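Uncharacterized protein (Bacteroides ovatus, PDB 4FS7) is of unknown function but, as an extracellular protein built largely of BspA-type leucine-rich repeats, probably serves in binding other proteins. Local coordinates at residues 150-155 / 175-180; 105-110 / 128-133; 195-200 / 218-223; 135-140 / 158-163. All blocks are in the same frame, centred on the assembly; numbering follows the deposited sequence. Where two conformers were deposited one is given.

Contact 1 (150-155 / 175-180); sequences VTVIGD and TLHNGL
Water does the pairing between 150-155 and 175-180, because the two segments start 8.8 Å apart between the CA atoms of Val152 and Thr175 and draw together only around Asp155 and Asn178. Three waters link the segments. Water 1 donates to Ile153 O at 2.8 Å and accepts from His177 N, with a further weak bond to Thr175 O. Water 2 gives a short bond of 2.6 Å to Asp155 OD1 and accepts one from Asn178 N. Water 3 accepts from Asp155 N and lies in the plane of the imidazole, hydrogen-bonded to His177 ND1 at 2.8 Å.

The imidazole also makes direct contacts. With CG anti to its own carbonyl carbon (chi1 -77°), the ring of His177 lays one face over Ile153 O, which sits 3.3 Å above the ring plane and toward its rim. Asp155 OD1 approaches close to that plane, 3.3 Å from His177 CB. An alanine in place of His177 would break the bridge through water 3 and remove the ring above Ile153 O, and would probably leave that water less well fixed at Asp155 N.

The closest apolar packing is on the buried side, where Ile153 CG2 and Leu180 CD1 meet tightly at 3.5 Å, their side chains crossing at about a right angle. A CA-H...O contact of 3.3 Å joins Asp155 CA to Asn178 O, just inside the type II turn of His177 to Leu180. The arrangement is that of two successive turns of a leucine-rich-repeat solenoid whose parallel sheet is interrupted here and bridged by ordered water.

Contact 2 (105-110 / 128-133); sequences VKMIGR and LKSIGV
Arg110 carries CG anti to its backbone N (chi1 177°) and runs extended until a bend at chi3 (-77°) turns the guanidinium over Val133. The two side chains lie alongside each other and point the same way, so that Val133 CB sits above one face of the guanidinium, toward its rim, and Arg110 NH2 comes to 3.7 Å from Val133 CG2. In Ser130 the hydroxyl occupies the crowded position between N and carbonyl carbon (chi1 68°), which brings OG to 3.3 Å from CG of Met107, a selenomethionine. Leu128, with CG anti to its N, directs CD1 at the backbone of Lys106, 3.5 Å from Lys106 O, while the side chain of Ile108 crosses that of Leu128 at about a right angle.

The backbones pair in parallel, Met107 beside Ser130 and Ile108 beside Ile131, as neighbouring strands of a leucine-rich-repeat solenoid do; strand 152-153 continues the sheet. Lys129 N donates to Lys106 O at 2.8 Å, in the carbonyl plane and on a lone pair, and Ser130 N adds a weak bond to the same oxygen. Ile108 N reaches Ser130 O at 3.0 Å, also in the carbonyl plane. Gly132 N bonds Ile108 O at 2.7 Å, nearly along the C=O axis. A side chain at Gly132 would clash with Arg110 N and Gly109 C, so the close approach depends on glycine. Ile108 O has a second donor in water 4, also hydrogen-bonded to Ser130 OG at 2.8 Å. The ammonium of Lys129 turns away to Gly149 O, and that of Lys106 to Ser104 O.

Contact 3 (195-200 / 218-223); sequences NLKIIR and SLYYLG
Strands 198-199 and 221-222 are parallel neighbours in the sheet of a leucine-rich-repeat solenoid, and the two faces of their pairing differ sharply. On the buried face Ile199 CD1 touches two leucines, 3.8 Å from Leu222 CD2 and 4.0 Å from Leu219 CD2; Ile199 and Leu222 run side by side. Leu196 lies alongside Leu219 on the same interior side.

Backbone hydrogen bonds join the two strands between these faces. Ile199 N donates almost straight to Tyr221 O (173° at the hydrogen), and Tyr220 N to Lys197 O on a lone pair. Gly223 N meets Ile199 O at 2.8 Å, nearly along the C=O axis, where a side chain on Gly223 would clash with Arg200 C.

The other side is partly open to solvent. Tyr220 has CG in the crowded position between N and carbonyl carbon (chi1 66°), which lays one face of its ring over Lys197 O. Its tip passes along Ile198, with OH 3.5 Å from Ile198 CD1, while CE2 touches Lys197 CB at 3.8 Å. An alanine in place of Tyr220 would strip this apolar cover from Ile198 and Lys197 and would probably leave Lys197 O more accessible to water. Tyr221 instead sets its ring edge toward Ile199 O. At the start of the pairing, Ser218 OG donates to Leu196 O at 2.7 Å, arriving 42° out of the carbonyl plane.

Contact 4 (135-140 / 158-163); sequences AFKGCD and FATCES
Ser163 OG donates to Asp140 OD1 at 2.7 Å, meeting the carboxylate from above its plane. The other direct link is a bent backbone bond: Gly138 N reaches Ala159 O at 2.9 Å, nearly along the C=O axis. That oxygen has a second donor in Thr160 OG1, at 2.7 Å and from above the carbonyl plane. Water 6 bridges the segments next to the serine, donating to Cys139 O and accepting from Ser163 N at 2.9 Å.

Each segment folds through a type II turn, Phe136 to Cys139 and Phe158 to Cys161, so the two loops stack as near copies. At Gly138 the backbone (phi 89°, psi -4°) would press a CB against Lys137 O, which calls for glycine; Thr160 takes the matching place at a smaller positive phi. Cys161 SG lies 3.2 Å from Phe136 O. Farther in, the rings of Phe136 and Phe158 are nearly parallel, 6° apart, but slid so that they barely overlap; Phe136 CD2 touches Phe158 CE1 at 3.6 Å. Phe113 meets Phe136 with its ring also nearly parallel, continuing the row into the previous loop of the leucine-rich-repeat solenoid. With one direct polar link between buried residues and one between partly exposed ones, directional bonds probably fix the register, while the slid rings add apolar burial.

Overall arrangement
From the N terminus, contact 2 comes first: it closes the loop between 105-110 and 128-133 and pairs two strands. Contact 4 then opens at 135-140, and contact 1 opens at 150-155 before contact 4 closes at 158-163, so these two cross; contact 1 closes at 175-180. Contact 3 follows in series, from 195-200 to 218-223. None nests inside another. Strand 152-153 extends the sheet of contact 2, and strand 175-176 begins the sheet of contact 3, so contact 1 spans the break between them. Contact 4 ties neighbouring loops instead, its centre about 14 Å from that of contact 1. Contacts 2 and 3 do not touch, their nearest atoms lying about 9 Å apart.

Contact 1 (150-155 / 175-180)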
loop_
_atom_site.group_PDB
_atom_site.type_symbol
_atom_site.label_atom_id
_atom_site.label_comp_id
_atom_site.label_asym_id
_atom_site.label_seq_id
_atom_site.Cartn_x
_atom_site.Cartn_y
_atom_site.Cartn_z
ATOM N N VAL A 150 0.227 -19.365 9.496
ATOM C CA VAL A 150 -0.582 -18.765 8.459
ATOM C C VAL A 150 0.266 -18.603 7.212
ATOM O O VAL A 150 1.308 -17.919 7.270
ATOM C CB VAL A 150 -1.197 -17.447 8.919
ATOM C CG1 VAL A 150 -1.790 -16.686 7.719
ATOM C CG2 VAL A 150 -2.218 -17.708 9.998
ATOM N N THR A 151 -0.135 -19.219 6.101
ATOM C CA THR A 151 0.629 -19.216 4.862
ATOM C C THR A 151 0.102 -18.256 3.808
ATOM O O THR A 151 0.803 -17.980 2.834
ATOM C CB THR A 151 0.703 -20.626 4.260
ATOM O OG1 THR A 151 -0.610 -21.091 3.965
ATOM C CG2 THR A 151 1.412 -21.613 5.215
ATOM N N VAL A 152 -1.123 -17.776 3.977
ATOM C CA VAL A 152 -1.755 -16.833 3.044
ATOM C C VAL A 152 -2.541 -15.795 3.808
ATOM O O VAL A 152 -3.330 -16.165 4.686
ATOM C CB VAL A 152 -2.792 -17.452 2.108
ATOM C CG1 VAL A 152 -3.041 -16.435 0.990
ATOM C CG2 VAL A 152 -2.362 -18.786 1.559
ATOM N N ILE A 153 -2.370 -14.524 3.440
ATOM C CA ILE A 153 -3.207 -13.457 3.895
ATOM C C ILE A 153 -3.667 -12.715 2.674
ATOM O O ILE A 153 -2.841 -12.184 1.912
ATOM C CB ILE A 153 -2.514 -12.507 4.901
ATOM C CG1 ILE A 153 -1.964 -13.260 6.107
ATOM C CG2 ILE A 153 -3.489 -11.423 5.354
ATOM C CD1 ILE A 153 -1.093 -12.382 7.015
ATOM N N GLY A 154 -4.971 -12.691 2.423
ATOM C CA GLY A 154 -5.490 -12.163 1.181
ATOM C C GLY A 154 -5.457 -10.646 1.053
ATOM O O GLY A 154 -5.281 -9.898 2.010
ATOM N N ASP A 155 -5.699 -10.196 -0.186
ATOM C CA ASP A 155 -5.749 -8.796 -0.517
ATOM C C ASP A 155 -6.604 -8.028 0.474
ATOM O O ASP A 155 -7.718 -8.458 0.829
ATOM C CB ASP A 155 -6.387 -8.581 -1.915
ATOM C CG ASP A 155 -5.602 -9.138 -3.064
ATOM O OD1 ASP A 155 -4.502 -9.643 -2.863
ATOM O OD2 ASP A 155 -6.119 -9.001 -4.209
ATOM N N THR A 175 5.441 -12.886 0.475
ATOM C CA THR A 175 4.720 -11.920 -0.349
ATOM C C THR A 175 3.608 -11.257 0.473
ATOM O O THR A 175 2.835 -11.953 1.139
ATOM C CB THR A 175 4.053 -12.605 -1.555
ATOM O OG1 THR A 175 5.034 -13.310 -2.320
ATOM C CG2 THR A 175 3.296 -11.626 -2.422
ATOM N N LEU A 176 3.555 -9.930 0.465
ATOM C CA LEU A 176 2.446 -9.176 1.036
ATOM C C LEU A 176 1.487 -8.790 -0.081
ATOM O O LEU A 176 1.887 -8.160 -1.065
ATOM C CB LEU A 176 2.877 -7.938 1.841
ATOM C CG LEU A 176 3.864 -8.151 2.982
ATOM C CD1 LEU A 176 4.090 -6.892 3.790
ATOM C CD2 LEU A 176 3.447 -9.345 3.837
ATOM N N HIS A 177 0.242 -9.215 0.052
ATOM C CA HIS A 177 -0.760 -9.040 -0.984
ATOM C C HIS A 177 -1.230 -7.606 -1.162
ATOM O O HIS A 177 -1.035 -6.744 -0.302
ATOM C CB HIS A 177 -1.946 -9.988 -0.732
ATOM C CG HIS A 177 -1.663 -11.404 -1.129
ATOM N ND1 HIS A 177 -2.645 -12.235 -1.625
ATOM C CD2 HIS A 177 -0.537 -12.162 -1.035
ATOM C CE1 HIS A 177 -2.119 -13.435 -1.860
ATOM N NE2 HIS A 177 -0.844 -13.422 -1.509
ATOM N N ASN A 178 -1.853 -7.390 -2.303
ATOM C CA ASN A 178 -2.312 -6.061 -2.680
ATOM C C ASN A 178 -3.173 -5.411 -1.568
ATOM O O ASN A 178 -4.097 -6.017 -1.028
ATOM C CB ASN A 178 -3.048 -6.203 -4.027
ATOM C CG ASN A 178 -3.681 -4.923 -4.522
ATOM O OD1 ASN A 178 -4.326 -4.208 -3.778
ATOM N ND2 ASN A 178 -3.480 -4.627 -5.785
ATOM N N GLY A 179 -2.824 -4.176 -1.208
ATOM C CA GLY A 179 -3.649 -3.387 -0.320
ATOM C C GLY A 179 -3.784 -3.940 1.078
ATOM O O GLY A 179 -4.659 -3.472 1.808
ATOM N N LEU A 180 -2.876 -4.813 1.503
ATOM C CA LEU A 180 -3.032 -5.507 2.785
ATOM C C LEU A 180 -3.297 -4.602 3.955
ATOM O O LEU A 180 -4.168 -4.896 4.805
ATOM C CB LEU A 180 -1.781 -6.304 3.057
ATOM C CG LEU A 180 -1.764 -7.188 4.287
ATOM C CD1 LEU A 180 -2.928 -8.154 4.313
ATOM C CD2 LEU A 180 -0.437 -7.974 4.325
HETATM O O HOH W 1 -0.281 -11.032 2.233
HETATM O O HOH W 2 -2.243 -9.646 -4.200
HETATM O O HOH W 3 -5.433 -12.430 -2.120
#

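Contact 2 (105-110 / 128-133)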
loop_
_atom_site.group_PDB
_atom_site.type_symbol
_atom_site.label_atom_id
_atom_site.label_comp_id
_atom_site.label_asym_id
_atom_site.label_seq_id
_atom_site.Cartn_x
_atom_site.Cartn_y
_atom_site.Cartn_z
ATOM N N VAL A 105 -10.722 -23.787 14.262
ATOM C CA VAL A 105 -10.943 -23.043 13.011
ATOM C C VAL A 105 -9.590 -22.817 12.306
ATOM O O VAL A 105 -8.665 -22.267 12.912
ATOM C CB VAL A 105 -11.662 -21.731 13.271
ATOM C CG1 VAL A 105 -11.688 -20.847 12.015
ATOM C CG2 VAL A 105 -13.074 -22.024 13.764
ATOM N N LYS A 106 -9.489 -23.264 11.041
ATOM C CA LYS A 106 -8.241 -23.230 10.290
ATOM C C LYS A 106 -8.169 -22.081 9.275
ATOM O O LYS A 106 -7.061 -21.728 8.808
ATOM C CB LYS A 106 -8.031 -24.556 9.555
ATOM C CG LYS A 106 -7.882 -25.757 10.516
ATOM C CD LYS A 106 -8.103 -27.134 9.871
ATOM C CE LYS A 106 -8.002 -28.286 10.932
ATOM N NZ LYS A 106 -8.887 -28.093 12.183
HETATM N N MSE A 107 -9.311 -21.517 8.933
HETATM C CA MSE A 107 -9.366 -20.466 7.921
HETATM C C MSE A 107 -10.367 -19.390 8.339
HETATM O O MSE A 107 -11.479 -19.689 8.828
HETATM C CB MSE A 107 -9.805 -21.021 6.579
HETATM C CG MSE A 107 -9.030 -22.248 6.105
HETATM SE SE MSE A 107 -9.682 -22.970 4.432
HETATM C CE MSE A 107 -11.170 -21.712 4.235
ATOM N N ILE A 108 -9.986 -18.143 8.120
ATOM C CA ILE A 108 -10.929 -17.053 8.170
ATOM C C ILE A 108 -11.155 -16.650 6.720
ATOM O O ILE A 108 -10.237 -16.257 6.017
ATOM C CB ILE A 108 -10.401 -15.854 8.974
ATOM C CG1 ILE A 108 -10.049 -16.268 10.405
ATOM C CG2 ILE A 108 -11.427 -14.703 9.014
ATOM C CD1 ILE A 108 -11.176 -16.837 11.156
ATOM N N GLY A 109 -12.365 -16.863 6.246
ATOM C CA GLY A 109 -12.678 -16.609 4.862
ATOM C C GLY A 109 -12.860 -15.150 4.475
ATOM O O GLY A 109 -12.923 -14.233 5.300
ATOM N N ARG A 110 -13.051 -14.984 3.176
ATOM C CA ARG A 110 -13.401 -13.701 2.547
ATOM C C ARG A 110 -14.411 -12.895 3.366
ATOM O O ARG A 110 -15.498 -13.409 3.648
ATOM C CB ARG A 110 -13.988 -14.023 1.165
ATOM C CG ARG A 110 -14.497 -12.850 0.343
ATOM C CD ARG A 110 -14.868 -13.287 -1.087
ATOM N NE ARG A 110 -13.681 -13.471 -1.920
ATOM C CZ ARG A 110 -13.084 -12.488 -2.603
ATOM N NH1 ARG A 110 -13.569 -11.256 -2.554
ATOM N NH2 ARG A 110 -11.997 -12.729 -3.320
ATOM N N LEU A 128 -4.217 -21.643 12.991
ATOM C CA LEU A 128 -4.768 -21.007 11.776
ATOM C C LEU A 128 -3.811 -21.104 10.595
ATOM O O LEU A 128 -2.599 -20.940 10.761
ATOM C CB LEU A 128 -5.059 -19.529 12.035
ATOM C CG LEU A 128 -6.011 -18.817 11.053
ATOM C CD1 LEU A 128 -7.469 -19.280 11.303
ATOM C CD2 LEU A 128 -5.883 -17.292 11.194
ATOM N N LYS A 129 -4.370 -21.314 9.410
ATOM C CA LYS A 129 -3.593 -21.513 8.195
ATOM C C LYS A 129 -3.799 -20.427 7.136
ATOM O O LYS A 129 -2.898 -20.173 6.363
ATOM C CB LYS A 129 -3.874 -22.881 7.607
ATOM C CG LYS A 129 -3.437 -24.032 8.514
ATOM C CD LYS A 129 -1.947 -23.974 8.915
ATOM C CE LYS A 129 -0.928 -24.250 7.759
ATOM N NZ LYS A 129 0.553 -24.108 8.182
ATOM N N SER A 130 -4.952 -19.781 7.105
ATOM C CA SER A 130 -5.179 -18.758 6.087
ATOM C C SER A 130 -6.180 -17.721 6.517
ATOM O O SER A 130 -7.079 -17.966 7.327
ATOM C CB SER A 130 -5.640 -19.387 4.773
ATOM O OG SER A 130 -6.944 -19.943 4.902
ATOM N N ILE A 131 -5.973 -16.525 5.979
ATOM C CA ILE A 131 -6.841 -15.370 6.182
ATOM C C ILE A 131 -7.239 -14.862 4.802
ATOM O O ILE A 131 -6.369 -14.606 3.970
ATOM C CB ILE A 131 -6.135 -14.265 6.979
ATOM C CG1 ILE A 131 -5.818 -14.753 8.392
ATOM C CG2 ILE A 131 -6.959 -12.954 6.999
ATOM C CD1 ILE A 131 -4.892 -13.815 9.209
ATOM N N GLY A 132 -8.539 -14.719 4.552
ATOM C CA GLY A 132 -9.022 -14.417 3.225
ATOM C C GLY A 132 -9.008 -12.950 2.856
ATOM O O GLY A 132 -8.685 -12.089 3.657
ATOM N N VAL A 133 -9.421 -12.712 1.613
ATOM C CA VAL A 133 -9.547 -11.361 1.059
ATOM C C VAL A 133 -10.476 -10.517 1.945
ATOM O O VAL A 133 -11.582 -10.940 2.302
ATOM C CB VAL A 133 -10.028 -11.432 -0.384
ATOM C CG1 VAL A 133 -10.419 -10.048 -0.913
ATOM C CG2 VAL A 133 -8.967 -12.051 -1.241
HETATM O O HOH W 4 -8.965 -18.184 4.221
#

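Contact 3 (195-200 / 218-223)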
loop_
_atom_site.group_PDB
_atom_site.type_symbol
_atom_site.label_atom_id
_atom_site.label_comp_id
_atom_site.label_asym_id
_atom_site.label_seq_id
_atom_site.Cartn_x
_atom_site.Cartn_y
_atom_site.Cartn_z
ATOM N N ASN A 195 12.516 -12.862 5.573
ATOM C CA ASN A 195 12.837 -13.309 4.222
ATOM C C ASN A 195 11.811 -12.815 3.187
ATOM O O ASN A 195 11.630 -13.417 2.149
ATOM C CB ASN A 195 12.924 -14.833 4.172
ATOM C CG ASN A 195 13.826 -15.337 3.069
ATOM O OD1 ASN A 195 13.492 -16.308 2.409
ATOM N ND2 ASN A 195 14.983 -14.699 2.880
ATOM N N LEU A 196 11.141 -11.706 3.477
ATOM C CA LEU A 196 10.150 -11.143 2.557
ATOM C C LEU A 196 10.806 -10.856 1.210
ATOM O O LEU A 196 11.914 -10.318 1.163
ATOM C CB LEU A 196 9.555 -9.844 3.131
ATOM C CG LEU A 196 8.292 -9.359 2.447
ATOM C CD1 LEU A 196 7.097 -10.275 2.718
ATOM C CD2 LEU A 196 7.980 -7.927 2.851
ATOM N N LYS A 197 10.089 -11.189 0.141
ATOM C CA LYS A 197 10.546 -11.023 -1.254
ATOM C C LYS A 197 9.843 -9.901 -2.000
ATOM O O LYS A 197 10.452 -9.143 -2.746
ATOM C CB LYS A 197 10.303 -12.307 -2.045
ATOM C CG LYS A 197 11.006 -13.577 -1.464
ATOM C CD LYS A 197 12.556 -13.511 -1.583
ATOM C CE LYS A 197 13.289 -14.602 -0.823
ATOM N NZ LYS A 197 13.141 -15.931 -1.469
ATOM N N ILE A 198 8.531 -9.812 -1.784
ATOM C CA ILE A 198 7.634 -8.964 -2.598
ATOM C C ILE A 198 6.625 -8.231 -1.743
ATOM O O ILE A 198 5.973 -8.866 -0.906
ATOM C CB ILE A 198 6.872 -9.886 -3.628
ATOM C CG1 ILE A 198 7.839 -10.530 -4.610
ATOM C CG2 ILE A 198 5.739 -9.112 -4.325
ATOM C CD1 ILE A 198 7.209 -11.662 -5.422
ATOM N N ILE A 199 6.469 -6.934 -1.982
ATOM C CA ILE A 199 5.353 -6.136 -1.451
ATOM C C ILE A 199 4.543 -5.719 -2.668
ATOM O O ILE A 199 5.053 -5.009 -3.551
ATOM C CB ILE A 199 5.828 -4.917 -0.637
ATOM C CG1 ILE A 199 6.565 -5.379 0.619
ATOM C CG2 ILE A 199 4.669 -3.991 -0.328
ATOM C CD1 ILE A 199 7.260 -4.268 1.411
ATOM N N ARG A 200 3.292 -6.160 -2.732
ATOM C CA ARG A 200 2.433 -5.892 -3.873
ATOM C C ARG A 200 1.809 -4.509 -3.838
ATOM O O ARG A 200 1.975 -3.739 -2.893
ATOM C CB ARG A 200 1.383 -7.003 -4.003
ATOM C CG ARG A 200 1.993 -8.339 -4.410
ATOM C CD ARG A 200 0.921 -9.338 -4.816
ATOM N NE ARG A 200 1.463 -10.605 -5.301
ATOM C CZ ARG A 200 0.801 -11.777 -5.274
ATOM N NH1 ARG A 200 -0.419 -11.841 -4.733
ATOM N NH2 ARG A 200 1.379 -12.900 -5.732
ATOM N N SER A 218 16.414 -9.676 1.437
ATOM C CA SER A 218 15.709 -10.510 0.468
ATOM C C SER A 218 14.635 -9.756 -0.378
ATOM O O SER A 218 14.179 -10.275 -1.373
ATOM C CB SER A 218 15.011 -11.685 1.178
ATOM O OG SER A 218 14.239 -11.168 2.270
ATOM N N LEU A 219 14.208 -8.588 0.084
ATOM C CA LEU A 219 13.115 -7.878 -0.525
ATOM C C LEU A 219 13.570 -7.194 -1.800
ATOM O O LEU A 219 14.461 -6.351 -1.778
ATOM C CB LEU A 219 12.557 -6.866 0.468
ATOM C CG LEU A 219 11.461 -5.934 -0.026
ATOM C CD1 LEU A 219 10.206 -6.659 -0.447
ATOM C CD2 LEU A 219 11.150 -4.928 1.060
ATOM N N TYR A 220 12.974 -7.594 -2.926
ATOM C CA TYR A 220 13.468 -7.082 -4.211
ATOM C C TYR A 220 12.460 -6.298 -5.016
ATOM O O TYR A 220 12.828 -5.703 -6.024
ATOM C CB TYR A 220 14.082 -8.209 -5.048
ATOM C CG TYR A 220 13.121 -9.248 -5.497
ATOM C CD1 TYR A 220 12.278 -9.028 -6.563
ATOM C CD2 TYR A 220 13.046 -10.481 -4.834
ATOM C CE1 TYR A 220 11.383 -10.026 -6.981
ATOM C CE2 TYR A 220 12.154 -11.461 -5.231
ATOM C CZ TYR A 220 11.317 -11.215 -6.302
ATOM O OH TYR A 220 10.433 -12.167 -6.751
ATOM N N TYR A 221 11.192 -6.292 -4.587
ATOM C CA TYR A 221 10.110 -5.689 -5.348
ATOM C C TYR A 221 9.163 -4.907 -4.506
ATOM O O TYR A 221 8.652 -5.418 -3.514
ATOM C CB TYR A 221 9.345 -6.788 -6.110
ATOM C CG TYR A 221 8.186 -6.283 -6.954
ATOM C CD1 TYR A 221 6.910 -6.079 -6.424
ATOM C CD2 TYR A 221 8.381 -5.956 -8.264
ATOM C CE1 TYR A 221 5.871 -5.622 -7.208
ATOM C CE2 TYR A 221 7.351 -5.449 -9.047
ATOM C CZ TYR A 221 6.094 -5.273 -8.509
ATOM O OH TYR A 221 5.044 -4.787 -9.295
ATOM N N LEU A 222 8.867 -3.686 -4.931
ATOM C CA LEU A 222 7.763 -2.866 -4.360
ATOM C C LEU A 222 6.803 -2.499 -5.471
ATOM O O LEU A 222 7.197 -1.906 -6.463
ATOM C CB LEU A 222 8.202 -1.523 -3.735
ATOM C CG LEU A 222 9.248 -1.544 -2.647
ATOM C CD1 LEU A 222 9.625 -0.128 -2.170
ATOM C CD2 LEU A 222 8.869 -2.396 -1.472
ATOM N N GLY A 223 5.523 -2.829 -5.290
ATOM C CA GLY A 223 4.504 -2.629 -6.295
ATOM C C GLY A 223 3.987 -1.193 -6.385
ATOM O O GLY A 223 4.379 -0.274 -5.635
#

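Contact 4 (135-140 / 158-163)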
loop_
_atom_site.group_PDB
_atom_site.type_symbol
_atom_site.label_atom_id
_atom_site.label_comp_id
_atom_site.label_asym_id
_atom_site.label_seq_id
_atom_site.Cartn_x
_atom_site.Cartn_y
_atom_site.Cartn_z
ATOM N N ALA A 135 -10.670 -9.966 4.956
ATOM C CA ALA A 135 -11.225 -10.688 6.114
ATOM C C ALA A 135 -11.523 -9.801 7.307
ATOM O O ALA A 135 -12.477 -10.047 8.042
ATOM C CB ALA A 135 -10.269 -11.829 6.510
ATOM N N PHE A 136 -10.647 -8.816 7.552
ATOM C CA PHE A 136 -10.758 -7.937 8.710
ATOM C C PHE A 136 -10.876 -6.457 8.295
ATOM O O PHE A 136 -10.586 -5.576 9.089
ATOM C CB PHE A 136 -9.589 -8.122 9.676
ATOM C CG PHE A 136 -9.528 -9.497 10.285
ATOM C CD1 PHE A 136 -10.405 -9.855 11.312
ATOM C CD2 PHE A 136 -8.670 -10.483 9.795
ATOM C CE1 PHE A 136 -10.354 -11.099 11.862
ATOM C CE2 PHE A 136 -8.652 -11.744 10.375
ATOM C CZ PHE A 136 -9.509 -12.027 11.391
ATOM N N LYS A 137 -11.348 -6.212 7.077
ATOM C CA LYS A 137 -11.371 -4.853 6.549
ATOM C C LYS A 137 -12.255 -3.959 7.417
ATOM O O LYS A 137 -13.455 -4.226 7.628
ATOM C CB LYS A 137 -11.821 -4.866 5.096
ATOM C CG LYS A 137 -11.898 -3.489 4.461
ATOM C CD LYS A 137 -12.163 -3.562 2.964
ATOM C CE LYS A 137 -12.011 -2.203 2.308
ATOM N NZ LYS A 137 -12.075 -2.305 0.811
ATOM N N GLY A 138 -11.686 -2.906 7.971
ATOM C CA GLY A 138 -12.448 -1.972 8.794
ATOM C C GLY A 138 -12.527 -2.309 10.255
ATOM O O GLY A 138 -13.058 -1.528 11.024
ATOM N N CYS A 139 -11.985 -3.428 10.680
ATOM C CA CYS A 139 -12.017 -3.745 12.111
ATOM C C CYS A 139 -11.209 -2.749 12.912
ATOM O O CYS A 139 -10.260 -2.172 12.413
ATOM C CB CYS A 139 -11.472 -5.140 12.348
ATOM S SG CYS A 139 -12.587 -6.479 11.838
ATOM N N ASP A 140 -11.602 -2.537 14.164
ATOM C CA ASP A 140 -11.039 -1.474 15.010
ATOM C C ASP A 140 -9.966 -1.961 16.001
ATOM O O ASP A 140 -9.726 -1.318 17.015
ATOM C CB ASP A 140 -12.137 -0.679 15.721
ATOM C CG ASP A 140 -11.721 0.745 15.979
ATOM O OD1 ASP A 140 -11.005 1.316 15.120
ATOM O OD2 ASP A 140 -12.105 1.271 17.042
ATOM N N PHE A 158 -6.496 -6.311 6.043
ATOM C CA PHE A 158 -6.481 -5.357 7.134
ATOM C C PHE A 158 -6.662 -3.937 6.619
ATOM O O PHE A 158 -6.281 -2.968 7.280
ATOM C CB PHE A 158 -5.203 -5.504 7.970
ATOM C CG PHE A 158 -5.116 -6.842 8.619
ATOM C CD1 PHE A 158 -5.888 -7.086 9.736
ATOM C CD2 PHE A 158 -4.331 -7.864 8.094
ATOM C CE1 PHE A 158 -5.896 -8.324 10.360
ATOM C CE2 PHE A 158 -4.323 -9.115 8.728
ATOM C CZ PHE A 158 -5.128 -9.318 9.836
ATOM N N ALA A 159 -7.223 -3.784 5.429
ATOM C CA ALA A 159 -7.420 -2.421 4.896
ATOM C C ALA A 159 -8.395 -1.640 5.779
ATOM O O ALA A 159 -9.379 -2.215 6.295
ATOM C CB ALA A 159 -7.927 -2.467 3.471
ATOM N N THR A 160 -8.132 -0.340 5.953
ATOM C CA THR A 160 -8.994 0.574 6.695
ATOM C C THR A 160 -9.129 0.152 8.140
ATOM O O THR A 160 -10.090 0.547 8.796
ATOM C CB THR A 160 -10.354 0.853 5.996
ATOM O OG1 THR A 160 -11.254 -0.221 6.158
ATOM C CG2 THR A 160 -10.189 1.090 4.540
ATOM N N CYS A 161 -8.141 -0.529 8.698
ATOM C CA CYS A 161 -8.084 -0.788 10.131
ATOM C C CYS A 161 -7.427 0.448 10.776
ATOM O O CYS A 161 -6.200 0.538 10.956
ATOM C CB CYS A 161 -7.327 -2.063 10.412
ATOM S SG CYS A 161 -8.236 -3.554 9.865
ATOM N N GLU A 162 -8.277 1.430 11.081
ATOM C CA GLU A 162 -7.810 2.789 11.381
ATOM C C GLU A 162 -7.263 2.983 12.790
ATOM O O GLU A 162 -6.688 4.031 13.065
ATOM C CB GLU A 162 -8.895 3.836 11.038
ATOM C CG GLU A 162 -9.233 3.853 9.530
ATOM C CD GLU A 162 -10.250 4.880 9.110
ATOM O OE1 GLU A 162 -11.062 5.342 9.941
ATOM O OE2 GLU A 162 -10.245 5.230 7.914
ATOM N N SER A 163 -7.377 1.959 13.647
ATOM C CA SER A 163 -6.789 2.001 14.977
ATOM C C SER A 163 -5.555 1.101 15.087
ATOM O O SER A 163 -4.938 1.066 16.152
ATOM C CB SER A 163 -7.808 1.570 16.048
ATOM O OG SER A 163 -8.832 2.511 16.124
HETATM O O HOH W 5 -11.257 0.924 11.994
HETATM O O HOH W 6 -8.017 -0.882 13.429
#